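Local coordinates for protein catalase (Pseudomonas syringae, PDB 1M7S) that uses heme to break hydrogen peroxide down into water and oxygen, protecting the cell from its toxic effects, at residues L172-S177 against G416-S421. Residues are numbered along the deposited sequence; the frame is centred on the assembly and turned at random.
Sequences LTLLYS and GDLYRS. Unlike the reference sequence in segment 416-421: Y419 (reference Phe).
L418 reaches from helix 413-421 to helix 169-176 and meets the side chains of T173 and L174 there. One methyl does most of the work: CD2 of L418 lies 3.4 Å from CD2 of L174, tighter than usual for two carbons, and the CG of L174 is 3.7 Å from that same L418 CD2. These two leucines cross at about a right angle, the other L418 methyl, CD1, staying at 4.2 Å from L174 CD2. T173 approaches differently. Its side chain and that of L418 slide past each other in opposite directions, with T173 CG2 3.9 Å from L418 CD2. What turns that methyl to the leucine is the threonine's first torsion, -66°, which sets CG2 opposite the backbone N and leaves OG1 beside that N. The OG1 hydroxyl hydrogen-bonds with the carbonyl O of T169, one turn earlier, and with Y460 OH. No hydrogen bond joins the two segments, whose contact is purely apolar and modest, burying 154 Å² in all. Y419, next to L418 in sequence, stacks its ring on Y460 and touches L430 of helix 424-438, as does T173, so that third helix packs against both. L174 also touches the loop residues F126 and P127; its side chain is about 9 Å from that of N124, a predicted active-site residue, and about 11 Å from the heme, so it does not line the site itself. This is helix-to-helix packing between the catalase core and the C-terminal helical domain, the bundle that accompanies the heme-containing beta barrel in the catalase fold.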
loop_
_atom_site.group_PDB
_atom_site.type_symbol
_atom_site.label_atom_id
_atom_site.label_comp_id
_atom_site.label_asym_id
_atom_site.label_seq_id
_atom_site.Cartn_x
_atom_site.Cartn_y
_atom_site.Cartn_z
ATOM N N LEU A 172 -31.743 11.467 -15.390
ATOM C CA LEU A 172 -32.580 11.102 -14.261
ATOM C C LEU A 172 -33.904 10.521 -14.740
ATOM O O LEU A 172 -34.481 9.643 -14.099
ATOM C CB LEU A 172 -32.901 12.358 -13.398
ATOM C CG LEU A 172 -31.649 12.817 -12.638
ATOM C CD1 LEU A 172 -31.947 14.209 -12.089
ATOM C CD2 LEU A 172 -31.355 11.775 -11.555
ATOM N N THR A 173 -34.388 10.923 -15.896
ATOM C CA THR A 173 -35.628 10.350 -16.482
ATOM C C THR A 173 -35.351 8.907 -16.842
ATOM O O THR A 173 -36.147 8.017 -16.468
ATOM C CB THR A 173 -36.009 11.163 -17.743
ATOM O OG1 THR A 173 -36.340 12.468 -17.272
ATOM C CG2 THR A 173 -37.191 10.626 -18.538
ATOM N N LEU A 174 -34.181 8.587 -17.411
ATOM C CA LEU A 174 -33.888 7.173 -17.651
ATOM C C LEU A 174 -33.762 6.369 -16.348
ATOM O O LEU A 174 -34.261 5.266 -16.156
ATOM C CB LEU A 174 -32.490 7.033 -18.340
ATOM C CG LEU A 174 -32.430 7.489 -19.795
ATOM C CD1 LEU A 174 -30.969 7.390 -20.282
ATOM C CD2 LEU A 174 -33.292 6.644 -20.742
ATOM N N LEU A 175 -33.049 6.952 -15.383
ATOM C CA LEU A 175 -32.796 6.314 -14.091
ATOM C C LEU A 175 -34.074 5.878 -13.368
ATOM O O LEU A 175 -34.108 4.754 -12.853
ATOM C CB LEU A 175 -31.960 7.220 -13.155
ATOM C CG LEU A 175 -31.726 6.588 -11.748
ATOM C CD1 LEU A 175 -30.784 5.380 -11.836
ATOM C CD2 LEU A 175 -31.133 7.648 -10.825
ATOM N N TYR A 176 -35.089 6.733 -13.343
ATOM C CA TYR A 176 -36.318 6.466 -12.613
ATOM C C TYR A 176 -37.336 5.736 -13.475
ATOM O O TYR A 176 -38.377 5.320 -12.981
ATOM C CB TYR A 176 -36.924 7.758 -11.975
ATOM C CG TYR A 176 -36.045 8.107 -10.773
ATOM C CD1 TYR A 176 -35.121 9.140 -10.860
ATOM C CD2 TYR A 176 -36.170 7.344 -9.598
ATOM C CE1 TYR A 176 -34.322 9.413 -9.746
ATOM C CE2 TYR A 176 -35.367 7.638 -8.500
ATOM C CZ TYR A 176 -34.451 8.663 -8.597
ATOM O OH TYR A 176 -33.614 8.952 -7.539
ATOM N N SER A 177 -37.079 5.511 -14.740
ATOM C CA SER A 177 -37.928 4.707 -15.615
ATOM C C SER A 177 -37.553 3.255 -15.305
ATOM O O SER A 177 -36.575 2.957 -14.612
ATOM C CB SER A 177 -37.633 4.981 -17.093
ATOM O OG SER A 177 -36.453 4.284 -17.485
ATOM N N GLY A 416 -37.917 15.696 -22.438
ATOM C CA GLY A 416 -39.345 15.669 -22.831
ATOM C C GLY A 416 -39.587 14.666 -23.960
ATOM O O GLY A 416 -40.596 13.915 -23.959
ATOM N N ASP A 417 -38.740 14.634 -24.970
ATOM C CA ASP A 417 -38.812 13.668 -26.057
ATOM C C ASP A 417 -38.881 12.260 -25.513
ATOM O O ASP A 417 -39.741 11.463 -25.845
ATOM C CB ASP A 417 -37.629 13.817 -27.025
ATOM C CG ASP A 417 -37.779 15.086 -27.829
ATOM O OD1 ASP A 417 -38.893 15.621 -27.915
ATOM O OD2 ASP A 417 -36.775 15.594 -28.381
ATOM N N LEU A 418 -37.955 11.926 -24.592
ATOM C CA LEU A 418 -37.924 10.627 -23.932
ATOM C C LEU A 418 -39.185 10.289 -23.173
ATOM O O LEU A 418 -39.790 9.200 -23.424
ATOM C CB LEU A 418 -36.670 10.611 -23.036
ATOM C CG LEU A 418 -36.285 9.313 -22.372
ATOM C CD1 LEU A 418 -36.019 8.258 -23.450
ATOM C CD2 LEU A 418 -34.987 9.532 -21.564
ATOM N N TYR A 419 -39.689 11.206 -22.354
ATOM C CA TYR A 419 -40.922 11.052 -21.606
ATOM C C TYR A 419 -42.094 10.753 -22.535
ATOM O O TYR A 419 -42.816 9.760 -22.348
ATOM C CB TYR A 419 -41.307 12.354 -20.830
ATOM C CG TYR A 419 -42.562 12.191 -20.004
ATOM C CD1 TYR A 419 -42.618 11.514 -18.819
ATOM C CD2 TYR A 419 -43.781 12.707 -20.499
ATOM C CE1 TYR A 419 -43.778 11.322 -18.092
ATOM C CE2 TYR A 419 -44.944 12.540 -19.798
ATOM C CZ TYR A 419 -44.950 11.860 -18.609
ATOM O OH TYR A 419 -46.147 11.697 -17.916
ATOM N N ARG A 420 -42.227 11.530 -23.600
ATOM C CA ARG A 420 -43.305 11.359 -24.558
ATOM C C ARG A 420 -43.225 10.079 -25.372
ATOM O O ARG A 420 -44.274 9.638 -25.908
ATOM C CB ARG A 420 -43.389 12.541 -25.536
ATOM C CG ARG A 420 -43.960 13.783 -24.850
ATOM C CD ARG A 420 -44.123 14.907 -25.859
ATOM N NE ARG A 420 -42.895 15.602 -26.071
ATOM C CZ ARG A 420 -42.224 16.451 -25.329
ATOM N NH1 ARG A 420 -42.622 16.872 -24.123
ATOM N NH2 ARG A 420 -41.097 16.920 -25.840
ATOM N N SER A 421 -42.055 9.489 -25.501
ATOM C CA SER A 421 -41.865 8.229 -26.185
ATOM C C SER A 421 -42.297 7.015 -25.346
ATOM O O SER A 421 -42.444 5.898 -25.839
ATOM C CB SER A 421 -40.374 8.097 -26.564
ATOM O OG SER A 421 -39.579 7.652 -25.472
#